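Local coordinates for protein bacteriorhodopsin (PDB 6EYU) that pumps protons inward across the membrane, using light captured by a bound retinal chromophore, at residues A72-W77 with T179-S184; L83-L88 with G105-A110; L119-Q122 with T128-Y131. All coordinates share one frame; numbering follows the deposited sequence.

Contact 1: residues A72-W77 with T179-S184. With RET (retinal), chain D; MUN ([(2~{S})-2,3-bis(oxidanyl)propyl] (~{E})-undec-2-enoate), chain B.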
loop_
_atom_site.group_PDB
_atom_site.type_symbol
_atom_site.label_atom_id
_atom_site.label_comp_id
_atom_site.label_asym_id
_atom_site.label_seq_id
_atom_site.Cartn_x
_atom_site.Cartn_y
_atom_site.Cartn_z
ATOM N N ALA A 72 -1.762 1.767 17.018
ATOM C CA ALA A 72 -0.862 2.764 16.451
ATOM C C ALA A 72 0.502 2.154 16.145
ATOM O O ALA A 72 1.108 2.455 15.116
ATOM C CB ALA A 72 -0.714 3.943 17.400
ATOM N N TRP A 73 0.985 1.301 17.043
ATOM C CA TRP A 73 2.259 0.621 16.838
ATOM C C TRP A 73 2.260 -0.124 15.508
ATOM O O TRP A 73 3.251 -0.110 14.778
ATOM C CB TRP A 73 2.535 -0.359 17.980
ATOM C CG TRP A 73 2.825 0.310 19.289
ATOM C CD1 TRP A 73 3.656 1.372 19.502
ATOM C CD2 TRP A 73 2.372 -0.108 20.582
ATOM N NE1 TRP A 73 3.688 1.686 20.839
ATOM C CE2 TRP A 73 2.893 0.803 21.521
ATOM C CE3 TRP A 73 1.552 -1.147 21.032
ATOM C CZ2 TRP A 73 2.626 0.703 22.885
ATOM C CZ3 TRP A 73 1.277 -1.237 22.384
ATOM C CH2 TRP A 73 1.811 -0.316 23.295
ATOM N N TYR A 74 1.141 -0.772 15.196
ATOM C CA TYR A 74 1.019 -1.536 13.961
ATOM C C TYR A 74 0.960 -0.605 12.755
ATOM O O TYR A 74 1.617 -0.845 11.741
ATOM C CB TYR A 74 -0.233 -2.414 13.999
ATOM C CG TYR A 74 -0.303 -3.323 15.204
ATOM C CD1 TYR A 74 0.699 -4.252 15.453
ATOM C CD2 TYR A 74 -1.297 -3.163 16.160
ATOM C CE1 TYR A 74 0.676 -5.042 16.586
ATOM C CE2 TYR A 74 -1.329 -3.950 17.296
ATOM C CZ TYR A 74 -0.343 -4.889 17.502
ATOM O OH TYR A 74 -0.374 -5.678 18.630
ATOM N N MET A 75 0.173 0.459 12.872
ATOM C CA MET A 75 0.094 1.470 11.824
ATOM C C MET A 75 1.474 2.063 11.556
ATOM O O MET A 75 1.793 2.429 10.425
ATOM C CB MET A 75 -0.876 2.581 12.230
ATOM C CG MET A 75 -2.297 2.100 12.479
ATOM S SD MET A 75 -2.932 1.078 11.137
ATOM C CE MET A 75 -3.321 2.328 9.915
ATOM N N ASP A 76 2.299 2.120 12.596
ATOM C CA ASP A 76 3.652 2.652 12.474
ATOM C C ASP A 76 4.569 1.641 11.795
ATOM O O ASP A 76 5.100 1.897 10.713
ATOM C CB ASP A 76 4.207 3.009 13.853
ATOM C CG ASP A 76 5.610 3.578 13.787
ATOM O OD1 ASP A 76 6.244 3.478 12.716
ATOM O OD2 ASP A 76 6.076 4.136 14.803
ATOM N N TRP A 77 4.816 0.527 12.477
ATOM C CA TRP A 77 5.766 -0.471 11.997
ATOM C C TRP A 77 5.326 -1.009 10.644
ATOM O O TRP A 77 6.149 -1.453 9.842
ATOM C CB TRP A 77 5.875 -1.618 13.002
ATOM C CG TRP A 77 6.064 -1.150 14.407
ATOM C CD1 TRP A 77 6.491 0.082 14.807
ATOM C CD2 TRP A 77 5.723 -1.862 15.603
ATOM N NE1 TRP A 77 6.504 0.158 16.178
ATOM C CE2 TRP A 77 6.038 -1.025 16.691
ATOM C CE3 TRP A 77 5.208 -3.136 15.861
ATOM C CZ2 TRP A 77 5.885 -1.430 18.014
ATOM C CZ3 TRP A 77 5.045 -3.533 17.175
ATOM C CH2 TRP A 77 5.376 -2.679 18.236
ATOM N N THR A 179 9.373 -9.908 21.850
ATOM C CA THR A 179 9.607 -10.258 23.246
ATOM C C THR A 179 8.843 -9.324 24.179
ATOM O O THR A 179 8.068 -9.776 25.022
ATOM C CB THR A 179 11.106 -10.198 23.597
ATOM O OG1 THR A 179 11.851 -11.001 22.672
ATOM C CG2 THR A 179 11.343 -10.705 25.011
ATOM N N VAL A 180 9.045 -8.021 24.008
ATOM C CA VAL A 180 8.339 -7.031 24.817
ATOM C C VAL A 180 6.833 -7.130 24.595
ATOM O O VAL A 180 6.052 -7.080 25.546
ATOM C CB VAL A 180 8.798 -5.597 24.489
ATOM C CG1 VAL A 180 9.117 -5.463 23.008
ATOM C CG2 VAL A 180 7.734 -4.593 24.905
ATOM N N TRP A 181 6.436 -7.347 23.346
ATOM C CA TRP A 181 5.025 -7.500 23.004
ATOM C C TRP A 181 4.410 -8.653 23.790
ATOM O O TRP A 181 3.329 -8.516 24.363
ATOM C CB TRP A 181 4.872 -7.752 21.502
ATOM C CG TRP A 181 3.457 -7.654 21.011
ATOM C CD1 TRP A 181 2.865 -6.561 20.446
ATOM C CD2 TRP A 181 2.536 -8.739 20.835
ATOM N NE1 TRP A 181 1.633 -6.896 19.938
ATOM C CE2 TRP A 181 1.403 -8.225 20.174
ATOM C CE3 TRP A 181 2.576 -10.102 21.144
ATOM C CZ2 TRP A 181 0.296 -9.014 19.868
ATOM C CZ3 TRP A 181 1.470 -10.880 20.851
ATOM C CH2 TRP A 181 0.348 -10.335 20.214
ATOM N N TYR A 182 5.162 -9.742 23.916
ATOM C CA TYR A 182 4.634 -10.973 24.489
ATOM C C TYR A 182 4.501 -10.852 26.003
ATOM O O TYR A 182 3.514 -11.300 26.586
ATOM C CB TYR A 182 5.541 -12.154 24.138
ATOM C CG TYR A 182 4.930 -13.503 24.446
ATOM C CD1 TYR A 182 5.093 -14.087 25.695
ATOM C CD2 TYR A 182 4.059 -14.109 23.550
ATOM C CE1 TYR A 182 4.454 -15.268 26.020
ATOM C CE2 TYR A 182 3.414 -15.289 23.867
ATOM C CZ TYR A 182 3.609 -15.860 25.106
ATOM O OH TYR A 182 2.985 -17.046 25.419
ATOM N N ILE A 183 5.497 -10.239 26.636
ATOM C CA ILE A 183 5.554 -10.188 28.093
ATOM C C ILE A 183 4.761 -9.003 28.635
ATOM O O ILE A 183 4.482 -8.929 29.831
ATOM C CB ILE A 183 7.007 -10.088 28.600
ATOM C CG1 ILE A 183 7.626 -8.750 28.193
ATOM C CG2 ILE A 183 7.839 -11.241 28.060
ATOM C CD1 ILE A 183 8.909 -8.429 28.930
ATOM N N SER A 184 4.328 -8.121 27.739
ATOM C CA SER A 184 3.525 -6.970 28.132
ATOM C C SER A 184 2.175 -7.419 28.681
ATOM O O SER A 184 1.581 -8.378 28.190
ATOM C CB SER A 184 3.314 -6.032 26.941
ATOM O OG SER A 184 2.197 -5.186 27.150
HETATM C C1 RET D . 5.030 -7.984 16.300
HETATM C C2 RET D . 3.788 -8.875 16.214
HETATM C C3 RET D . 4.051 -10.264 16.794
HETATM C C4 RET D . 5.085 -11.001 15.949
HETATM C C5 RET D . 6.260 -10.083 15.611
HETATM C C6 RET D . 6.265 -8.731 15.777
HETATM C C7 RET D . 7.464 -7.981 15.454
HETATM C C8 RET D . 7.490 -6.623 15.563
HETATM C C9 RET D . 8.660 -5.902 15.133
HETATM C C10 RET D . 8.739 -4.519 15.271
HETATM C C11 RET D . 9.866 -3.730 14.955
HETATM C C12 RET D . 9.579 -2.380 15.128
HETATM C C13 RET D . 10.427 -1.304 14.785
HETATM C C14 RET D . 10.011 0.017 14.996
HETATM C C15 RET D . 10.692 1.167 14.610
HETATM C C16 RET D . 4.835 -6.740 15.431
HETATM C C17 RET D . 5.290 -7.576 17.751
HETATM C C18 RET D . 7.533 -10.738 15.070
HETATM C C19 RET D . 9.851 -6.671 14.558
HETATM C C20 RET D . 11.816 -1.584 14.207
HETATM C CAR MUN B . -2.885 5.029 8.908
HETATM C CAQ MUN B . -4.089 4.557 8.090
HETATM C CAP MUN B . -3.600 3.833 6.835
HETATM C CAO MUN B . -4.803 3.280 6.068
HETATM C CAN MUN B . -5.912 2.914 7.057
HETATM C CAM MUN B . -7.208 3.623 6.658
HETATM C CAK MUN B . -8.220 3.523 7.803
HETATM C CAH MUN B . -9.588 3.116 7.247
HETATM C CAF MUN B . -10.448 4.364 7.026
HETATM C CAC MUN B . -11.352 4.765 8.196
HETATM C CAA MUN B . -11.901 3.610 9.039
HETATM O OAD MUN B . -11.301 2.539 9.111
HETATM O OAB MUN B . -12.998 3.918 9.785
HETATM C CAE MUN B . -12.946 3.237 11.043
HETATM C CAG MUN B . -13.864 3.943 12.044
HETATM O OAJ MUN B . -13.470 5.312 12.169
HETATM C CAI MUN B . -15.312 3.872 11.552
HETATM O OAL MUN B . -16.121 4.768 12.318
#

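Contact 2: residues L83-L88 with G105-A110. With MUN ([(2~{S})-2,3-bis(oxidanyl)propyl] (~{E})-undec-2-enoate), chain N; MUN ([(2~{S})-2,3-bis(oxidanyl)propyl] (~{E})-undec-2-enoate), chain O; MUN ([(2~{S})-2,3-bis(oxidanyl)propyl] (~{E})-undec-2-enoate), chain M.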
loop_
_atom_site.group_PDB
_atom_site.type_symbol
_atom_site.label_atom_id
_atom_site.label_comp_id
_atom_site.label_asym_id
_atom_site.label_seq_id
_atom_site.Cartn_x
_atom_site.Cartn_y
_atom_site.Cartn_z
ATOM N N LEU A 83 10.718 0.031 5.558
ATOM C CA LEU A 83 11.621 1.064 5.063
ATOM C C LEU A 83 13.002 0.913 5.689
ATOM O O LEU A 83 14.015 0.921 4.990
ATOM C CB LEU A 83 11.058 2.452 5.369
ATOM C CG LEU A 83 9.815 2.841 4.568
ATOM C CD1 LEU A 83 9.316 4.216 4.986
ATOM C CD2 LEU A 83 10.108 2.803 3.076
ATOM N N ILE A 84 13.029 0.714 7.001
ATOM C CA ILE A 84 14.255 0.340 7.694
ATOM C C ILE A 84 14.992 -0.759 6.935
ATOM O O ILE A 84 16.208 -0.691 6.754
ATOM C CB ILE A 84 13.961 -0.150 9.125
ATOM C CG1 ILE A 84 13.780 1.045 10.064
ATOM C CG2 ILE A 84 15.084 -1.047 9.620
ATOM C CD1 ILE A 84 12.896 0.754 11.257
ATOM N N LEU A 85 14.233 -1.705 6.389
ATOM C CA LEU A 85 14.819 -2.856 5.712
ATOM C C LEU A 85 15.196 -2.513 4.275
ATOM O O LEU A 85 16.222 -2.967 3.771
ATOM C CB LEU A 85 13.844 -4.034 5.727
ATOM C CG LEU A 85 13.677 -4.734 7.077
ATOM C CD1 LEU A 85 12.854 -6.003 6.922
ATOM C CD2 LEU A 85 15.033 -5.043 7.693
ATOM N N LEU A 86 14.363 -1.711 3.619
ATOM C CA LEU A 86 14.727 -1.128 2.332
ATOM C C LEU A 86 16.118 -0.510 2.408
ATOM O O LEU A 86 16.957 -0.736 1.538
ATOM C CB LEU A 86 13.709 -0.062 1.920
ATOM C CG LEU A 86 13.908 0.503 0.512
ATOM C CD1 LEU A 86 13.908 -0.619 -0.516
ATOM C CD2 LEU A 86 12.838 1.533 0.184
ATOM N N ALA A 87 16.354 0.262 3.463
ATOM C CA ALA A 87 17.645 0.906 3.671
ATOM C C ALA A 87 18.752 -0.138 3.787
ATOM O O ALA A 87 19.796 -0.022 3.146
ATOM C CB ALA A 87 17.603 1.769 4.923
ATOM N N LEU A 88 18.555 -1.098 4.683
ATOM C CA LEU A 88 19.479 -2.219 4.827
ATOM C C LEU A 88 19.752 -2.859 3.470
ATOM O O LEU A 88 20.904 -2.998 3.058
ATOM C CB LEU A 88 18.894 -3.260 5.783
ATOM C CG LEU A 88 19.887 -4.088 6.601
ATOM C CD1 LEU A 88 21.209 -3.357 6.774
ATOM C CD2 LEU A 88 19.284 -4.437 7.954
ATOM N N GLY A 105 11.873 -7.420 -2.270
ATOM C CA GLY A 105 10.432 -7.615 -2.154
ATOM C C GLY A 105 10.076 -8.607 -1.065
ATOM O O GLY A 105 9.166 -8.369 -0.270
ATOM N N ALA A 106 10.784 -9.732 -1.040
ATOM C CA ALA A 106 10.576 -10.743 -0.010
ATOM C C ALA A 106 10.873 -10.171 1.372
ATOM O O ALA A 106 10.106 -10.369 2.315
ATOM C CB ALA A 106 11.453 -11.956 -0.279
ATOM N N LEU A 107 11.990 -9.458 1.484
ATOM C CA LEU A 107 12.369 -8.820 2.740
ATOM C C LEU A 107 11.266 -7.883 3.223
ATOM O O LEU A 107 10.837 -7.957 4.373
ATOM C CB LEU A 107 13.675 -8.041 2.566
ATOM C CG LEU A 107 14.331 -7.540 3.855
ATOM C CD1 LEU A 107 14.420 -8.655 4.886
ATOM C CD2 LEU A 107 15.709 -6.965 3.564
ATOM N N LEU A 108 10.809 -7.006 2.335
ATOM C CA LEU A 108 9.825 -5.994 2.701
ATOM C C LEU A 108 8.473 -6.635 2.997
ATOM O O LEU A 108 7.768 -6.222 3.918
ATOM C CB LEU A 108 9.677 -4.965 1.579
ATOM C CG LEU A 108 10.504 -3.692 1.765
ATOM C CD1 LEU A 108 11.981 -3.987 1.560
ATOM C CD2 LEU A 108 10.034 -2.596 0.822
ATOM N N GLY A 109 8.127 -7.658 2.222
ATOM C CA GLY A 109 6.817 -8.287 2.326
ATOM C C GLY A 109 6.678 -9.108 3.592
ATOM O O GLY A 109 5.640 -9.077 4.252
ATOM N N ALA A 110 7.737 -9.828 3.943
ATOM C CA ALA A 110 7.772 -10.581 5.191
ATOM C C ALA A 110 7.580 -9.649 6.383
ATOM O O ALA A 110 6.816 -9.949 7.300
ATOM C CB ALA A 110 9.089 -11.333 5.316
HETATM C CAR MUN N . 2.157 -9.004 2.118
HETATM C CAQ MUN N . 2.595 -8.406 0.782
HETATM C CAP MUN N . 3.890 -9.083 0.338
HETATM C CAO MUN N . 4.233 -8.654 -1.085
HETATM C CAN MUN N . 5.682 -9.042 -1.370
HETATM C CAM MUN N . 5.774 -9.663 -2.761
HETATM C CAK MUN N . 6.921 -8.997 -3.517
HETATM C CAH MUN N . 7.764 -10.070 -4.202
HETATM C CAF MUN N . 7.792 -9.793 -5.704
HETATM C CAC MUN N . 9.185 -9.800 -6.344
HETATM C CAA MUN N . 9.376 -8.848 -7.531
HETATM O OAD MUN N . 8.406 -8.312 -8.066
HETATM O OAB MUN N . 10.618 -8.875 -8.088
HETATM C CAE MUN N . 10.563 -8.206 -9.350
HETATM C CAG MUN N . 11.951 -8.199 -9.994
HETATM O OAJ MUN N . 12.743 -9.249 -9.432
HETATM C CAI MUN N . 11.808 -8.417 -11.502
HETATM O OAL MUN N . 13.090 -8.713 -12.063
HETATM C CAR MUN O . 4.404 5.372 2.797
HETATM C CAQ MUN O . 5.062 6.714 3.120
HETATM C CAP MUN O . 6.363 6.836 2.327
HETATM C CAO MUN O . 7.053 5.474 2.284
HETATM C CAN MUN O . 7.876 5.371 1.001
HETATM C CAM MUN O . 8.278 6.775 0.552
HETATM C CAK MUN O . 9.781 6.794 0.281
HETATM C CAH MUN O . 10.147 5.552 -0.530
HETATM C CAF MUN O . 11.199 5.915 -1.579
HETATM C CAC MUN O . 12.362 4.928 -1.684
HETATM C CAA MUN O . 13.452 5.302 -2.689
HETATM O OAD MUN O . 13.579 6.460 -3.087
HETATM O OAB MUN O . 14.250 4.272 -3.077
HETATM C CAE MUN O . 13.962 3.944 -4.437
HETATM C CAG MUN O . 15.227 4.119 -5.279
HETATM O OAJ MUN O . 16.126 3.039 -5.018
HETATM C CAI MUN O . 14.853 4.128 -6.762
HETATM O OAL MUN O . 16.036 3.983 -7.551
HETATM C CAN MUN M . 5.030 -1.071 2.549
HETATM C CAM MUN M . 6.015 0.098 2.476
HETATM C CAK MUN M . 6.590 0.196 1.060
HETATM C CAH MUN M . 6.556 1.658 0.608
HETATM C CAF MUN M . 7.304 1.833 -0.721
HETATM C CAC MUN M . 8.695 1.197 -0.826
HETATM C CAA MUN M . 9.241 1.057 -2.252
HETATM O OAD MUN M . 8.644 1.559 -3.207
HETATM O OAB MUN M . 10.485 0.511 -2.342
HETATM C CAE MUN M . 10.589 -0.242 -3.555
HETATM C CAG MUN M . 11.726 0.317 -4.414
HETATM O OAJ MUN M . 12.443 1.307 -3.672
HETATM C CAI MUN M . 12.677 -0.818 -4.803
HETATM O OAL MUN M . 13.524 -0.386 -5.871
#

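Contact 3: residues L119-Q122 with T128-Y131. With RET (retinal), chain D.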
loop_
_atom_site.group_PDB
_atom_site.type_symbol
_atom_site.label_atom_id
_atom_site.label_comp_id
_atom_site.label_asym_id
_atom_site.label_seq_id
_atom_site.Cartn_x
_atom_site.Cartn_y
_atom_site.Cartn_z
ATOM N N LEU A 119 -1.122 -7.305 14.542
ATOM C CA LEU A 119 -2.389 -6.584 14.562
ATOM C C LEU A 119 -3.558 -7.564 14.600
ATOM O O LEU A 119 -4.522 -7.368 15.340
ATOM C CB LEU A 119 -2.496 -5.691 13.324
ATOM C CG LEU A 119 -3.796 -4.907 13.144
ATOM C CD1 LEU A 119 -3.526 -3.628 12.367
ATOM C CD2 LEU A 119 -4.840 -5.756 12.434
ATOM N N LEU A 120 -3.418 -8.665 13.870
ATOM C CA LEU A 120 -4.412 -9.731 13.891
ATOM C C LEU A 120 -4.498 -10.355 15.279
ATOM O O LEU A 120 -5.591 -10.563 15.808
ATOM C CB LEU A 120 -4.059 -10.807 12.861
ATOM C CG LEU A 120 -4.186 -10.398 11.392
ATOM C CD1 LEU A 120 -3.969 -11.600 10.486
ATOM C CD2 LEU A 120 -5.540 -9.759 11.124
ATOM N N ALA A 121 -3.343 -10.642 15.867
ATOM C CA ALA A 121 -3.290 -11.240 17.196
ATOM C C ALA A 121 -4.088 -10.405 18.191
ATOM O O ALA A 121 -5.003 -10.910 18.843
ATOM C CB ALA A 121 -1.847 -11.376 17.657
ATOM N N GLN A 122 -3.783 -9.113 18.258
ATOM C CA GLN A 122 -4.489 -8.210 19.160
ATOM C C GLN A 122 -5.979 -8.184 18.835
ATOM O O GLN A 122 -6.820 -8.236 19.732
ATOM C CB GLN A 122 -3.914 -6.796 19.066
ATOM C CG GLN A 122 -4.451 -5.845 20.125
ATOM C CD GLN A 122 -3.934 -4.430 19.956
ATOM O OE1 GLN A 122 -2.726 -4.196 19.935
ATOM N NE2 GLN A 122 -4.851 -3.473 19.869
ATOM N N THR A 128 -2.161 -17.098 17.841
ATOM C CA THR A 128 -1.794 -17.913 16.689
ATOM C C THR A 128 -0.991 -17.096 15.682
ATOM O O THR A 128 0.124 -17.476 15.321
ATOM C CB THR A 128 -3.033 -18.500 15.988
ATOM O OG1 THR A 128 -3.654 -19.471 16.838
ATOM C CG2 THR A 128 -2.639 -19.158 14.673
ATOM N N PRO A 129 -1.544 -15.956 15.240
ATOM C CA PRO A 129 -0.884 -15.154 14.212
ATOM C C PRO A 129 0.490 -14.665 14.656
ATOM O O PRO A 129 1.434 -14.671 13.867
ATOM C CB PRO A 129 -1.838 -13.967 14.014
ATOM C CG PRO A 129 -3.142 -14.396 14.599
ATOM C CD PRO A 129 -2.788 -15.330 15.715
ATOM N N TYR A 130 0.617 -14.338 15.939
ATOM C CA TYR A 130 1.907 -13.971 16.511
ATOM C C TYR A 130 2.973 -14.992 16.125
ATOM O O TYR A 130 4.109 -14.629 15.818
ATOM C CB TYR A 130 1.807 -13.872 18.034
ATOM C CG TYR A 130 3.142 -13.707 18.729
ATOM C CD1 TYR A 130 3.823 -14.810 19.229
ATOM C CD2 TYR A 130 3.634 -12.444 19.034
ATOM C CE1 TYR A 130 4.999 -14.662 19.941
ATOM C CE2 TYR A 130 4.808 -12.286 19.745
ATOM C CZ TYR A 130 5.489 -13.398 20.191
ATOM O OH TYR A 130 6.667 -13.247 20.888
ATOM N N TYR A 131 2.574 -16.258 16.053
ATOM C CA TYR A 131 3.523 -17.346 15.841
ATOM C C TYR A 131 4.000 -17.372 14.394
ATOM O O TYR A 131 5.188 -17.562 14.126
ATOM C CB TYR A 131 2.884 -18.687 16.204
ATOM C CG TYR A 131 2.866 -18.968 17.689
ATOM C CD1 TYR A 131 3.937 -18.602 18.494
ATOM C CD2 TYR A 131 1.722 -19.457 18.307
ATOM C CE1 TYR A 131 3.888 -18.761 19.866
ATOM C CE2 TYR A 131 1.668 -19.630 19.676
ATOM C CZ TYR A 131 2.754 -19.283 20.450
ATOM O OH TYR A 131 2.711 -19.469 21.813
HETATM C C1 RET D . 5.030 -7.984 16.300
HETATM C C2 RET D . 3.788 -8.875 16.214
HETATM C C3 RET D . 4.051 -10.264 16.794
HETATM C C4 RET D . 5.085 -11.001 15.949
HETATM C C5 RET D . 6.260 -10.083 15.611
HETATM C C6 RET D . 6.265 -8.731 15.777
HETATM C C7 RET D . 7.464 -7.981 15.454
HETATM C C8 RET D . 7.490 -6.623 15.563
HETATM C C9 RET D . 8.660 -5.902 15.133
HETATM C C10 RET D . 8.739 -4.519 15.271
HETATM C C11 RET D . 9.866 -3.730 14.955
HETATM C C12 RET D . 9.579 -2.380 15.128
HETATM C C13 RET D . 10.427 -1.304 14.785
HETATM C C14 RET D . 10.011 0.017 14.996
HETATM C C15 RET D . 10.692 1.167 14.610
HETATM C C16 RET D . 4.835 -6.740 15.431
HETATM C C17 RET D . 5.290 -7.576 17.751
HETATM C C18 RET D . 7.533 -10.738 15.070
HETATM C C19 RET D . 9.851 -6.671 14.558
HETATM C C20 RET D . 11.816 -1.584 14.207
#

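Contact 1: residues A72-W77 with T179-S184
W181 reaches from helix 157-183 to Y74 of helix 72-93, and one polar bond closes the gap between two buried rings. The indole NE1 donates to Y74 OH at 2.7 Å, with an N-H...O angle of 161°. The oxygen lies in the indole plane, only 2° out of it, the bond is close to straight, and the two side chains cross at about a right angle. A chi1 of -169° extends W181 away from its backbone N and carries the indole toward Y74, and one face receives the retinal methyl C17, 3.7 Å from W181 CG. Y74 OH also bonds to Q122 OE1, which fixes the phenol from a second direction. Here the seven-helix retinal fold presents its aromatic pocket. W77 lies flat along the polyene, its CD1 3.5 Å from retinal C14, while the backbone oxygen of W73 sits over its opposite face. Were W77 an alanine, the chain around retinal C12 and C14 would probably lose its wall on this side and be freer to shift or twist. Beyond W181, the Y182 hydroxyl bonds to S192. Helical geometry ends at S184, whose OG is hydrogen-bonded to T201 OG1.

Contact 2: residues L83-L88 with G105-A110
L85 and L86 of helix 72-93 face L107 and L108 of helix 101-124, in a small worked example of leucine packing between near-antiparallel helices. The segment axes approach to 9.1 Å, with 158° between their directions. Ahead of this core, L83 turns away from the neighbouring helix, and its CD1 lies 3.7 Å from CAO of a bound monoacylglycerol. I84 gives its backbone oxygen to the hydroxyl of Y216, tying the helix to helix 198-230. L85 pairs with L107: its CD1 meets L107 CD1 at 3.7 Å, and the two side chains cross at about a right angle. L107 extends CG away from its own N (chi1 -169°), which brings its branch against both CB and CD1 of L85. At L86 the touching is done close to the backbone, where L108 CD1 comes 3.9 Å from L86 N. The methyls of L86 point elsewhere, CD2 lying 3.6 Å from the ester oxygen OAB of another lipid. On helix 101-124 the glycines G105 and G109 let a third lipid lie close to the backbone, while A106 and A110 pack on I46 and F50 of a second subunit. With no hydrogen bond between the segments, the contact rests on van der Waals packing of leucine branches, and probably depends on their shape rather than on any polar pairing.

Contact 3: residues L119-Q122 with T128-Y131
P129 packs its ring against the backbone and side chains of L120 and A121, an apolar join between the end of helix 101-124 and the start of helix 128-145. Its CB is 4.0 Å from L120 CB, and its CG comes equally near A121 N, at 4.0 Å. The methyl of A121 fits beside the next residue as well, A121 CB lying 4.4 Å from Y130 CB. So small a side chain is consistent with the close backbone approach, the CA atoms of A121 and P129 being 5.5 Å apart. Beyond this first shell, Y130 swings its ring away from L120 and A121 through a chi1 of 171°, and its CD2 approaches C3 of the retinal ring at 3.2 Å. The phenol is anchored at its far end, where OH bonds to the backbone oxygen of P178, and its ring meets that of W181 with the planes about 15° apart. At the end of the segment, Q122 bonds through NE2 to D70 O. L119 and L120 also pack on L68 of a second subunit. Two consecutive helices of a seven-helix bundle thus meet as a helical hairpin, with Y130 placed at the cyclohexene end of the retinal pocket, as in microbial rhodopsins.

Overall arrangement
Along the chain, contacts 2 and 3 follow one another, and both are nested inside the long loop that contact 1 closes. Helices 72-93, 101-124 and 128-145 are linked in series by contacts 2 and 3, and contact 1 ties helix 72-93 to helix 157-183. The centres of contacts 1 and 3 are about 11 Å apart, and these two touch. The centre of contact 2 lies about 18 Å from that of contact 1 and 20 Å from that of contact 3. Contacts 1 and 3 place aromatic side chains against the retinal, and contact 2 joins its helices farther along the bundle, with I84 still reaching the retinal. Contacts 2 and 3 also meet the second subunit.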